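Local atomic coordinates of phosphodiesterase (Trypanosoma brucei brucei, PDB entry 5H2Q), a protein that belongs to the HD-type phosphodiesterase family, with an all-helical fold that holds a zinc and a magnesium ion beside a ligand pocket. Residues Glu14-Ile19 / Pro43-Ala48; Asn156-Glu161 / Ala201-Arg206; Thr247-Ile252 / Val321-Ser326; Tyr265-Met270 / Pro280-Ser285. All coordinates share one frame; numbering follows the deposited sequence.

Contact 1 of 4, residues Glu14-Ile19 / Pro43-Ala48; sequences EAVLRI and PLDVAA
Val-16 and Asp-45 bring the two segments together, their CA atoms 5.2 Å apart, where the last turn of helix 10-17 meets the first turns of helix 43-58 in this all-helical phosphodiesterase fold. Beyond Leu-17 the first chain leaves its helix, and Ile-19, further along, still faces the second helix, its CA 6.8 Å from that of Val-46. No direct hydrogen bond joins the segments. Val-16 lays both of its methyls against Ala-48, with CG2 3.9 Å from CB; the same CG2 also lies near the carboxylate of Asp-45. Ile-19 reaches in with CG1 anti to its own carbonyl carbon (chi1 -56°), which carries CD1 onto the backbone of the helix, 3.7 Å from Asp-45 C, and against Val-46 CG2. The Asp-45 carboxylate, set beside its own backbone N, rests on the Ala-15 methyl through OD2, while OD1 forms a salt bridge with Arg-79 of helix 68-80. That helix also packs on Val-16 through Leu-72 and Leu-76, so three helices converge here. The aspartate thus has a charged partner on one oxygen and a water on the other. This water donates to both segments, 2.8 Å from Ala-15 O and 2.7 Å from Asp-45 OD2, and so provides the polar link between them.

Contact 2 of 4, residues Asn156-Glu161 / Ala201-Arg206; sequences NKSVLE and ATDMAR. With LLI ((4~{a}~{S},8~{a}~{R})-2-cycloheptyl-4-[4-methoxy-3-[2-(2-oxidanylideneimidazolidin-1-yl)ethoxy]phenyl]-4~{a},5,8,8~{a}-tetrahydrophthalazin-1-one), chain E.
Asp-203, Glu-161 and Ser-158 carry this contact, in which the loop after helix 185-200 is held against the first turn of helix 159-172. Asp-203 extends with CG anti to its backbone N (chi1 178°), which brings the carboxylate within reach of both other side chains. Ser-158 OG donates to OD2 at 2.7 Å, on the anti lone pair, away from OD1. The other oxygen accepts from Ala-205 N at 3.0 Å, met from above the carboxylate plane; this is an Asx turn that shapes the loop just as it enters its short 3-10 segment. A water donates to Ser-158 OG and accepts from Arg-206 NH1, extending the chain of bonds to an arginine that is salt-bridged to Glu-209.

Glu-161, bent at chi2 (74°), folds its carboxylate over that of Asp-203. The two planes are stacked within 2° of parallel, with Glu-161 OE1 4.0 Å from Asp-203 OD2. The repulsion is probably eased by Asn-137 ND2, which donates to OE1, and by the magnesium ion about 4 Å from the glutamate side chain. A water lies 2.7 Å from Glu-161 OE2 and also near Thr-202 O. Glu-161 CG touches Thr-202 OG1, which is hydrogen-bonded to Val-199 O.

Next in the loop, Met-204 turns to the ligand pocket, its CG 3.4 Å from LLI O20. Helix 137-142 touches Asp-203 through Asn-137, and Thr-202 and Met-204 rest on helix 227-242.

Contact 3 of 4, residues Thr247-Ile252 / Val321-Ser326; sequences TKPFDI and VDRTKS
Arg-323 and Thr-324 carry the contact of residues 321-326 with the lead-in to helix 250-274. Two residues before Arg-323, Val-321 turns away from this lead-in and packs on helix 290-312, against Gln-307 and Val-310.

Arg-323 follows, its CB directed at the other segment and lying 3.1 Å from Thr-247 O. Bends at chi2 (91°) and chi3 (124°) curl the chain back, so that both the aliphatic part and the guanidinium gather round the Thr-247 carbonyl. NH1 comes within 2.8 Å of Thr-247 O, but the angle is too poor for a hydrogen bond. A water makes the link instead, donating to Thr-247 O and accepting weakly from Arg-323 NH2 at 2.8 Å. That same nitrogen forms a salt bridge with Asp-30, and Pro-249 lays CD over one face of the guanidinium, 4.1 Å from NH2. The arginine therefore ties three parts of the phosphodiesterase helical fold at one point: helix 318-334, the lead-in to helix 250-274, and the loop between helices 10-17 and 33-38 that carries Asp-30.

Thr-324 comes next, with its CA 4.9 Å from that of Thr-247, the closest CA pair across the segments. Its OG1 lies anti to the carbonyl carbon (chi1 -67°) and is bonded to Thr-320 O one turn back, while it also meets the Thr-247 CG2 methyl at 3.6 Å. Thr-247 OG1 is bonded to Ser-244 O, three residues back. Just beyond Ser-326, Asn-327 ND2 is hydrogen-bonded to Lys-248 O.

Contact 4 of 4, residues Tyr265-Met270 / Pro280-Ser285; sequences YRQGDM and PMFDRS. With LLI ((4~{a}~{S},8~{a}~{R})-2-cycloheptyl-4-[4-methoxy-3-[2-(2-oxidanylideneimidazolidin-1-yl)ethoxy]phenyl]-4~{a},5,8,8~{a}-tetrahydrophthalazin-1-one), chain E.
Asp-269 and Arg-284 form the direct polar link between helix 250-274 and the segment that returns past it: a salt bridge whose hydrogen bond, from NE to OD2 at 3.2 Å, is weak, with an angle of 129°. Arg-284 is held further by Glu-262, which takes NH1 and also pairs with Arg-266 NE; this shared acid probably eases the closeness of the two arginines, whose guanidiniums lie almost parallel. Asp-269 OD1 accepts from one water and lies near a second. The second accepts from Arg-284 N and is 2.7 Å from both Asp-269 OD1 and Phe-282 O, with more acceptors around it than protons to give. Phe-282 O is further approached by Gly-268 CA, a CA-H...O contact of 3.0 Å, because a helix residue without a side chain lets the carbonyl come so near.

Tyr-265 places a ring face under Arg-284 CA, a CH-pi contact with the centroid 3.9 Å away. Its OH is bonded to a water that donates to Asp-283 O at 2.8 Å. Gln-267 lies over one face of the Phe-282 ring, with its OE1 satisfied by Asn-136 N and its NE2 by Glu-271. Met-281 CG approaches LLI C31 at 3.5 Å, at the ligand pocket. The segment packs on helix 250-274, where Phe-282 stacks on Phe-264, while Phe-139 of helix 137-142 touches Gln-267; the chain then runs on towards helix 290-312.

Contacts 2 and 3 are buried, whereas contacts 1 and 4 are only partly so. Contact 2 is the nearest to the chain's centre and places one of its carboxylates, Glu-161, near the magnesium ion; contact 1 lies on the opposite side of that centre, where apolar side chains pack and one water bridges, beside an aspartate paired with Arg-79. Contacts 3 and 4 share helix 250-274, one at its start and the other towards its far end, with centres 26 Å apart. Each gives an arginine a large part, linked through a water in contact 3 and by a weakly bonded salt bridge, alongside bridging waters, in contact 4. Contacts 2 and 4 each send a methionine to LLI.

Contact 1 of 4, residues Glu14-Ile19 / Pro43-Ala48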
# COMPACT_ATOMS: atom_id res chain seq x y z
N GLU A 14 -4.51 -3.45 -24.69
CA GLU A 14 -4.98 -4.79 -25.10
C GLU A 14 -4.29 -5.92 -24.34
O GLU A 14 -4.95 -6.92 -24.02
CB GLU A 14 -4.84 -5.02 -26.62
CG GLU A 14 -5.53 -3.99 -27.51
CD GLU A 14 -7.04 -4.03 -27.65
OE1 GLU A 14 -7.52 -4.00 -28.80
OE2 GLU A 14 -7.74 -4.02 -26.61
N ALA A 15 -2.98 -5.77 -24.04
CA ALA A 15 -2.20 -6.77 -23.31
C ALA A 15 -2.73 -6.96 -21.88
O ALA A 15 -2.54 -8.02 -21.29
CB ALA A 15 -0.72 -6.37 -23.29
N VAL A 16 -3.44 -5.95 -21.33
CA VAL A 16 -4.00 -6.06 -19.97
C VAL A 16 -5.46 -6.48 -20.00
O VAL A 16 -5.84 -7.36 -19.23
CB VAL A 16 -3.80 -4.76 -19.16
CG1 VAL A 16 -4.54 -4.82 -17.82
CG2 VAL A 16 -2.32 -4.46 -18.94
N LEU A 17 -6.27 -5.83 -20.87
CA LEU A 17 -7.71 -6.00 -21.03
C LEU A 17 -8.09 -7.46 -21.22
O LEU A 17 -9.08 -7.91 -20.67
CB LEU A 17 -8.23 -5.20 -22.26
CG LEU A 17 -8.82 -3.81 -22.02
CD1 LEU A 17 -8.80 -3.00 -23.30
CD2 LEU A 17 -10.27 -3.88 -21.50
N ARG A 18 -7.28 -8.17 -22.00
CA ARG A 18 -7.48 -9.56 -22.38
C ARG A 18 -7.22 -10.57 -21.26
O ARG A 18 -7.50 -11.75 -21.49
CB ARG A 18 -6.62 -9.86 -23.63
CG ARG A 18 -7.43 -9.93 -24.95
CD ARG A 18 -8.18 -8.66 -25.32
NE ARG A 18 -8.71 -8.71 -26.68
CZ ARG A 18 -8.05 -8.30 -27.77
NH1 ARG A 18 -6.82 -7.81 -27.66
NH2 ARG A 18 -8.62 -8.38 -28.96
N ILE A 19 -6.77 -10.14 -20.05
CA ILE A 19 -6.49 -11.12 -18.98
C ILE A 19 -7.66 -11.30 -18.00
O ILE A 19 -8.14 -10.33 -17.39
CB ILE A 19 -5.16 -10.76 -18.25
CG1 ILE A 19 -3.96 -10.67 -19.24
CG2 ILE A 19 -4.86 -11.71 -17.06
CD1 ILE A 19 -2.73 -10.02 -18.64
N PRO A 43 4.22 -10.78 -16.09
CA PRO A 43 3.76 -10.45 -14.73
C PRO A 43 3.27 -9.02 -14.52
O PRO A 43 2.33 -8.86 -13.74
CB PRO A 43 4.95 -10.79 -13.85
CG PRO A 43 6.14 -10.69 -14.78
CD PRO A 43 5.61 -11.29 -16.05
N LEU A 44 3.84 -8.03 -15.22
CA LEU A 44 3.35 -6.65 -15.04
C LEU A 44 1.95 -6.47 -15.65
O LEU A 44 1.15 -5.70 -15.14
CB LEU A 44 4.34 -5.61 -15.61
CG LEU A 44 5.66 -5.43 -14.87
CD1 LEU A 44 6.62 -4.55 -15.70
CD2 LEU A 44 5.44 -4.80 -13.46
N ASP A 45 1.64 -7.20 -16.74
CA ASP A 45 0.30 -7.16 -17.35
C ASP A 45 -0.72 -7.85 -16.42
O ASP A 45 -1.80 -7.31 -16.22
CB ASP A 45 0.32 -7.83 -18.73
CG ASP A 45 1.03 -7.03 -19.81
OD1 ASP A 45 1.17 -5.80 -19.64
OD2 ASP A 45 1.37 -7.62 -20.85
N VAL A 46 -0.36 -9.03 -15.85
CA VAL A 46 -1.21 -9.79 -14.91
C VAL A 46 -1.47 -8.93 -13.65
O VAL A 46 -2.61 -8.87 -13.20
CB VAL A 46 -0.60 -11.17 -14.60
CG1 VAL A 46 -1.17 -11.79 -13.32
CG2 VAL A 46 -0.77 -12.11 -15.80
N ALA A 47 -0.40 -8.25 -13.09
CA ALA A 47 -0.50 -7.35 -11.94
C ALA A 47 -1.52 -6.24 -12.23
O ALA A 47 -2.44 -6.05 -11.43
CB ALA A 47 0.85 -6.76 -11.57
N ALA A 48 -1.41 -5.58 -13.41
CA ALA A 48 -2.36 -4.53 -13.81
C ALA A 48 -3.78 -5.13 -13.99
O ALA A 48 -4.75 -4.52 -13.54
CB ALA A 48 -1.89 -3.85 -15.09
O HOH W 1 -0.29 -9.68 -21.55

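Contact 2 of 4, residues Asn156-Glu161 / Ala201-Arg206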
# COMPACT_ATOMS: atom_id res chain seq x y z
N ASN A 156 8.14 19.97 4.93
CA ASN A 156 7.41 18.69 4.91
C ASN A 156 8.43 17.58 5.18
O ASN A 156 9.27 17.32 4.31
CB ASN A 156 6.72 18.47 3.55
CG ASN A 156 5.92 19.63 3.00
OD1 ASN A 156 5.86 19.84 1.78
ND2 ASN A 156 5.28 20.41 3.86
N LYS A 157 8.37 16.93 6.35
CA LYS A 157 9.37 15.90 6.66
C LYS A 157 9.13 14.56 5.94
O LYS A 157 10.07 13.75 5.86
CB LYS A 157 9.53 15.70 8.17
CG LYS A 157 11.01 15.58 8.60
CD LYS A 157 11.80 16.88 8.38
CE LYS A 157 13.24 16.63 8.00
NZ LYS A 157 13.71 17.59 6.96
N SER A 158 7.92 14.32 5.38
CA SER A 158 7.62 13.06 4.70
C SER A 158 8.11 13.15 3.24
O SER A 158 7.32 13.34 2.30
CB SER A 158 6.12 12.75 4.79
OG SER A 158 5.73 12.74 6.15
N VAL A 159 9.43 13.04 3.06
CA VAL A 159 10.10 13.20 1.78
C VAL A 159 9.41 12.49 0.61
O VAL A 159 9.00 13.13 -0.36
CB VAL A 159 11.59 12.79 1.85
CG1 VAL A 159 12.28 13.04 0.51
CG2 VAL A 159 12.31 13.50 3.00
N LEU A 160 9.27 11.18 0.73
CA LEU A 160 8.69 10.40 -0.35
C LEU A 160 7.17 10.50 -0.43
O LEU A 160 6.61 10.48 -1.52
CB LEU A 160 9.12 8.94 -0.22
CG LEU A 160 10.59 8.65 -0.49
CD1 LEU A 160 10.96 7.26 -0.01
CD2 LEU A 160 10.94 8.83 -1.98
N GLU A 161 6.50 10.57 0.71
CA GLU A 161 5.02 10.60 0.70
C GLU A 161 4.45 11.84 0.02
O GLU A 161 3.48 11.73 -0.73
CB GLU A 161 4.44 10.41 2.10
CG GLU A 161 4.71 9.03 2.70
CD GLU A 161 6.14 8.81 3.18
OE1 GLU A 161 6.85 9.82 3.42
OE2 GLU A 161 6.54 7.64 3.33
N ALA A 201 -0.35 9.55 5.56
CA ALA A 201 -0.42 8.65 6.72
C ALA A 201 0.48 7.41 6.64
O ALA A 201 0.61 6.68 7.64
CB ALA A 201 -1.85 8.23 6.96
N THR A 202 1.05 7.12 5.44
CA THR A 202 1.92 5.96 5.25
C THR A 202 3.37 6.18 5.71
O THR A 202 4.14 5.24 5.66
CB THR A 202 1.87 5.42 3.83
OG1 THR A 202 2.43 6.41 2.97
CG2 THR A 202 0.45 5.03 3.40
N ASP A 203 3.73 7.42 6.11
CA ASP A 203 5.09 7.70 6.59
C ASP A 203 5.23 6.98 7.96
O ASP A 203 4.58 7.39 8.94
CB ASP A 203 5.34 9.23 6.72
CG ASP A 203 6.72 9.54 7.26
OD1 ASP A 203 7.46 8.58 7.54
OD2 ASP A 203 7.07 10.73 7.32
N MET A 204 6.06 5.92 8.02
CA MET A 204 6.22 5.13 9.26
C MET A 204 6.83 5.91 10.45
O MET A 204 6.68 5.47 11.60
CB MET A 204 6.97 3.83 9.04
CG MET A 204 6.19 2.78 8.29
SD MET A 204 4.66 2.28 9.14
CE MET A 204 5.29 1.32 10.50
N ALA A 205 7.46 7.07 10.18
CA ALA A 205 7.96 7.94 11.24
C ALA A 205 6.75 8.45 12.04
O ALA A 205 6.89 8.78 13.22
CB ALA A 205 8.75 9.10 10.66
N ARG A 206 5.53 8.45 11.42
CA ARG A 206 4.28 8.88 12.06
C ARG A 206 3.40 7.70 12.48
O ARG A 206 2.21 7.91 12.78
CB ARG A 206 3.51 9.85 11.13
CG ARG A 206 4.31 11.09 10.67
CD ARG A 206 3.51 12.02 9.77
NE ARG A 206 2.41 12.66 10.49
CZ ARG A 206 1.41 13.32 9.91
NH1 ARG A 206 1.38 13.46 8.60
NH2 ARG A 206 0.44 13.83 10.65
C2 LLI E . 9.44 -5.19 6.90
C3 LLI E . 8.63 -5.87 5.96
O1 LLI E . 10.32 -5.96 7.61
C12 LLI E . 7.63 -0.77 5.30
C14 LLI E . 8.42 0.54 5.02
C15 LLI E . 8.93 1.21 6.28
C16 LLI E . 6.31 -0.47 6.03
C17 LLI E . 5.58 0.72 5.46
C18 LLI E . 7.57 1.50 4.17
C19 LLI E . 6.18 1.66 4.72
C21 LLI E . 9.84 0.73 8.57
C22 LLI E . 11.31 0.18 8.72
C23 LLI E . 8.89 0.28 9.72
C24 LLI E . 12.09 0.56 9.98
C25 LLI E . 9.25 0.62 11.16
C26 LLI E . 10.33 -0.27 11.79
C27 LLI E . 11.77 -0.25 11.24
C28 LLI E . 11.15 -5.31 8.59
C29 LLI E . 12.08 -6.36 9.13
C4 LLI E . 9.39 -3.81 6.97
C5 LLI E . 7.81 -5.15 5.10
C6 LLI E . 8.56 -3.08 6.11
C7 LLI E . 7.78 -3.76 5.18
O8 LLI E . 8.72 -7.24 5.98
C9 LLI E . 8.12 -7.97 4.91
C10 LLI E . 8.52 -1.60 6.20
N11 LLI E . 9.32 -1.07 7.11
N13 LLI E . 9.33 0.29 7.25
O20 LLI E . 8.96 2.42 6.43
N30 LLI E . 13.22 -6.63 8.25
C31 LLI E . 13.97 -5.56 7.58
C32 LLI E . 13.46 -7.84 7.66
C33 LLI E . 15.00 -6.34 6.76
N34 LLI E . 14.48 -7.69 6.79
O35 LLI E . 12.88 -8.88 7.92
O HOH W 2 3.05 12.60 6.52
O HOH W 3 5.65 5.14 3.19

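Contact 3 of 4, residues Thr247-Ile252 / Val321-Ser326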
# COMPACT_ATOMS: atom_id res chain seq x y z
N THR A 247 0.61 -10.74 7.70
CA THR A 247 -0.72 -11.33 7.92
C THR A 247 -1.06 -12.43 6.90
O THR A 247 -2.13 -13.05 6.98
CB THR A 247 -1.81 -10.23 7.88
OG1 THR A 247 -2.05 -9.82 6.52
CG2 THR A 247 -1.54 -9.04 8.78
N LYS A 248 -0.17 -12.68 5.94
CA LYS A 248 -0.38 -13.62 4.84
C LYS A 248 0.04 -15.07 5.12
O LYS A 248 0.80 -15.28 6.08
CB LYS A 248 0.32 -13.09 3.58
CG LYS A 248 -0.05 -11.64 3.19
CD LYS A 248 -1.58 -11.39 3.25
CE LYS A 248 -1.99 -10.03 2.75
NZ LYS A 248 -1.79 -9.94 1.28
N PRO A 249 -0.31 -16.08 4.27
CA PRO A 249 0.23 -17.45 4.49
C PRO A 249 1.77 -17.39 4.46
O PRO A 249 2.33 -16.50 3.81
CB PRO A 249 -0.33 -18.25 3.32
CG PRO A 249 -1.57 -17.50 2.89
CD PRO A 249 -1.19 -16.05 3.08
N PHE A 250 2.46 -18.30 5.21
CA PHE A 250 3.92 -18.22 5.38
C PHE A 250 4.71 -18.13 4.11
O PHE A 250 5.57 -17.25 4.03
CB PHE A 250 4.48 -19.36 6.26
CG PHE A 250 5.90 -19.08 6.71
CD1 PHE A 250 6.15 -18.21 7.77
CD2 PHE A 250 6.98 -19.68 6.07
CE1 PHE A 250 7.47 -17.93 8.17
CE2 PHE A 250 8.29 -19.41 6.48
CZ PHE A 250 8.53 -18.54 7.53
N ASP A 251 4.47 -19.00 3.13
CA ASP A 251 5.20 -18.98 1.85
C ASP A 251 5.17 -17.56 1.22
O ASP A 251 6.13 -17.15 0.57
CB ASP A 251 4.58 -19.99 0.86
CG ASP A 251 5.38 -20.22 -0.42
OD1 ASP A 251 6.59 -20.51 -0.32
OD2 ASP A 251 4.77 -20.17 -1.51
N ILE A 252 4.04 -16.85 1.41
CA ILE A 252 3.85 -15.50 0.87
C ILE A 252 4.60 -14.46 1.71
O ILE A 252 5.37 -13.66 1.16
CB ILE A 252 2.33 -15.19 0.72
CG1 ILE A 252 1.72 -16.05 -0.41
CG2 ILE A 252 2.08 -13.69 0.46
CD1 ILE A 252 0.18 -16.27 -0.33
N VAL A 321 -4.45 -10.76 13.18
CA VAL A 321 -3.80 -11.04 14.48
C VAL A 321 -3.33 -12.52 14.50
O VAL A 321 -2.15 -12.78 14.79
CB VAL A 321 -4.74 -10.70 15.67
CG1 VAL A 321 -4.14 -11.15 17.01
CG2 VAL A 321 -5.09 -9.22 15.71
N ASP A 322 -4.23 -13.47 14.17
CA ASP A 322 -3.93 -14.90 14.17
C ASP A 322 -2.79 -15.31 13.23
O ASP A 322 -1.93 -16.10 13.63
CB ASP A 322 -5.20 -15.74 13.84
CG ASP A 322 -6.44 -15.51 14.70
OD1 ASP A 322 -6.32 -14.87 15.77
OD2 ASP A 322 -7.53 -15.97 14.30
N ARG A 323 -2.81 -14.81 11.97
CA ARG A 323 -1.78 -15.18 11.00
C ARG A 323 -0.42 -14.60 11.33
O ARG A 323 0.58 -15.26 11.06
CB ARG A 323 -2.19 -14.82 9.58
CG ARG A 323 -2.02 -16.00 8.64
CD ARG A 323 -3.29 -16.83 8.58
NE ARG A 323 -3.78 -16.98 7.21
CZ ARG A 323 -4.30 -16.00 6.48
NH1 ARG A 323 -4.39 -14.77 6.97
NH2 ARG A 323 -4.71 -16.23 5.25
N THR A 324 -0.39 -13.40 11.95
CA THR A 324 0.81 -12.67 12.40
C THR A 324 1.54 -13.53 13.43
O THR A 324 2.75 -13.74 13.28
CB THR A 324 0.41 -11.23 12.86
OG1 THR A 324 -0.04 -10.48 11.73
CG2 THR A 324 1.55 -10.47 13.52
N LYS A 325 0.80 -14.09 14.43
CA LYS A 325 1.29 -14.98 15.49
C LYS A 325 1.81 -16.30 14.88
O LYS A 325 2.87 -16.78 15.29
CB LYS A 325 0.18 -15.28 16.50
CG LYS A 325 0.22 -14.46 17.78
CD LYS A 325 -0.51 -13.12 17.67
CE LYS A 325 -1.07 -12.64 18.99
NZ LYS A 325 -2.31 -13.38 19.37
N SER A 326 1.08 -16.87 13.91
CA SER A 326 1.41 -18.11 13.19
C SER A 326 2.74 -18.00 12.45
O SER A 326 3.53 -18.95 12.44
CB SER A 326 0.31 -18.43 12.18
OG SER A 326 0.58 -19.65 11.50
O HOH W 4 -3.97 -13.71 4.35

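Contact 4 of 4, residues Tyr265-Met270 / Pro280-Ser285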
# COMPACT_ATOMS: atom_id res chain seq x y z
N TYR A 265 19.07 -3.88 1.85
CA TYR A 265 20.51 -4.14 1.67
C TYR A 265 21.11 -3.30 0.55
O TYR A 265 22.25 -2.84 0.68
CB TYR A 265 20.76 -5.64 1.43
CG TYR A 265 20.66 -6.51 2.66
CD1 TYR A 265 20.49 -5.95 3.92
CD2 TYR A 265 20.75 -7.90 2.57
CE1 TYR A 265 20.45 -6.74 5.07
CE2 TYR A 265 20.71 -8.70 3.70
CZ TYR A 265 20.55 -8.12 4.95
OH TYR A 265 20.47 -8.91 6.07
N ARG A 266 20.34 -3.07 -0.54
CA ARG A 266 20.82 -2.22 -1.63
C ARG A 266 20.95 -0.78 -1.17
O ARG A 266 21.84 -0.06 -1.63
CB ARG A 266 19.91 -2.30 -2.85
CG ARG A 266 19.91 -3.68 -3.48
CD ARG A 266 19.26 -3.69 -4.84
NE ARG A 266 19.13 -5.07 -5.31
CZ ARG A 266 18.57 -5.42 -6.46
NH1 ARG A 266 18.09 -4.50 -7.29
NH2 ARG A 266 18.49 -6.70 -6.80
N GLN A 267 20.05 -0.33 -0.27
CA GLN A 267 20.15 1.03 0.26
C GLN A 267 21.44 1.11 1.10
O GLN A 267 22.22 2.06 0.94
CB GLN A 267 18.94 1.40 1.12
CG GLN A 267 19.17 2.74 1.85
CD GLN A 267 17.96 3.29 2.56
OE1 GLN A 267 16.82 3.09 2.15
NE2 GLN A 267 18.20 4.04 3.63
N GLY A 268 21.64 0.12 1.97
CA GLY A 268 22.81 0.03 2.84
C GLY A 268 24.10 0.03 2.05
O GLY A 268 25.07 0.69 2.47
N ASP A 269 24.13 -0.66 0.88
CA ASP A 269 25.33 -0.66 0.02
C ASP A 269 25.55 0.74 -0.56
O ASP A 269 26.69 1.23 -0.61
CB ASP A 269 25.22 -1.71 -1.10
CG ASP A 269 25.21 -3.17 -0.68
OD1 ASP A 269 25.47 -3.44 0.51
OD2 ASP A 269 24.87 -4.02 -1.51
N MET A 270 24.46 1.42 -0.98
CA MET A 270 24.58 2.80 -1.50
C MET A 270 25.04 3.80 -0.44
O MET A 270 25.81 4.71 -0.76
CB MET A 270 23.26 3.26 -2.10
CG MET A 270 23.00 2.69 -3.48
SD MET A 270 21.45 3.32 -4.18
CE MET A 270 21.74 5.05 -4.15
N PRO A 280 21.82 -1.13 11.09
CA PRO A 280 22.07 -2.58 10.93
C PRO A 280 21.11 -3.34 10.01
O PRO A 280 21.53 -4.28 9.33
CB PRO A 280 22.03 -3.13 12.36
CG PRO A 280 21.52 -2.02 13.21
CD PRO A 280 21.85 -0.74 12.52
N MET A 281 19.84 -2.93 9.98
CA MET A 281 18.77 -3.51 9.16
C MET A 281 19.08 -3.44 7.64
O MET A 281 18.55 -4.25 6.87
CB MET A 281 17.49 -2.72 9.44
CG MET A 281 16.25 -3.48 9.19
SD MET A 281 14.80 -2.46 9.48
CE MET A 281 14.47 -2.88 11.20
N PHE A 282 19.92 -2.47 7.23
CA PHE A 282 20.29 -2.21 5.83
C PHE A 282 21.71 -2.70 5.45
O PHE A 282 22.12 -2.53 4.31
CB PHE A 282 20.12 -0.70 5.54
CG PHE A 282 18.77 -0.11 5.88
CD1 PHE A 282 18.47 0.28 7.18
CD2 PHE A 282 17.80 0.07 4.90
CE1 PHE A 282 17.22 0.82 7.50
CE2 PHE A 282 16.55 0.61 5.22
CZ PHE A 282 16.27 0.98 6.52
N ASP A 283 22.42 -3.36 6.38
CA ASP A 283 23.79 -3.85 6.19
C ASP A 283 23.89 -5.24 5.49
O ASP A 283 23.57 -6.25 6.10
CB ASP A 283 24.50 -3.85 7.55
CG ASP A 283 25.98 -3.58 7.48
OD1 ASP A 283 26.67 -4.25 6.68
OD2 ASP A 283 26.45 -2.71 8.24
N ARG A 284 24.29 -5.28 4.22
CA ARG A 284 24.37 -6.49 3.38
C ARG A 284 25.48 -7.45 3.80
O ARG A 284 25.19 -8.63 4.04
CB ARG A 284 24.49 -6.12 1.89
CG ARG A 284 24.82 -7.26 0.93
CD ARG A 284 23.62 -7.68 0.11
NE ARG A 284 23.20 -6.62 -0.81
CZ ARG A 284 22.61 -6.84 -1.97
NH1 ARG A 284 22.39 -8.09 -2.39
NH2 ARG A 284 22.24 -5.83 -2.74
N SER A 285 26.75 -6.96 3.86
CA SER A 285 27.94 -7.73 4.26
C SER A 285 27.80 -8.30 5.67
O SER A 285 28.00 -9.50 5.86
CB SER A 285 29.20 -6.88 4.13
OG SER A 285 29.14 -5.74 4.97
C2 LLI E . 9.44 -5.19 6.90
C3 LLI E . 8.63 -5.87 5.96
O1 LLI E . 10.32 -5.96 7.61
C12 LLI E . 7.63 -0.77 5.30
C14 LLI E . 8.42 0.54 5.02
C15 LLI E . 8.93 1.21 6.28
C16 LLI E . 6.31 -0.47 6.03
C17 LLI E . 5.58 0.72 5.46
C18 LLI E . 7.57 1.50 4.17
C19 LLI E . 6.18 1.66 4.72
C21 LLI E . 9.84 0.73 8.57
C22 LLI E . 11.31 0.18 8.72
C23 LLI E . 8.89 0.28 9.72
C24 LLI E . 12.09 0.56 9.98
C25 LLI E . 9.25 0.62 11.16
C26 LLI E . 10.33 -0.27 11.79
C27 LLI E . 11.77 -0.25 11.24
C28 LLI E . 11.15 -5.31 8.59
C29 LLI E . 12.08 -6.36 9.13
C4 LLI E . 9.39 -3.81 6.97
C5 LLI E . 7.81 -5.15 5.10
C6 LLI E . 8.56 -3.08 6.11
C7 LLI E . 7.78 -3.76 5.18
O8 LLI E . 8.72 -7.24 5.98
C9 LLI E . 8.12 -7.97 4.91
C10 LLI E . 8.52 -1.60 6.20
N11 LLI E . 9.32 -1.07 7.11
N13 LLI E . 9.33 0.29 7.25
O20 LLI E . 8.96 2.42 6.43
N30 LLI E . 13.22 -6.63 8.25
C31 LLI E . 13.97 -5.56 7.58
C32 LLI E . 13.46 -7.84 7.66
C33 LLI E . 15.00 -6.34 6.76
N34 LLI E . 14.48 -7.69 6.79
O35 LLI E . 12.88 -8.88 7.92
O HOH W 5 21.90 -7.56 7.91
O HOH W 6 24.45 -2.94 2.94
O HOH W 7 27.70 -4.28 1.86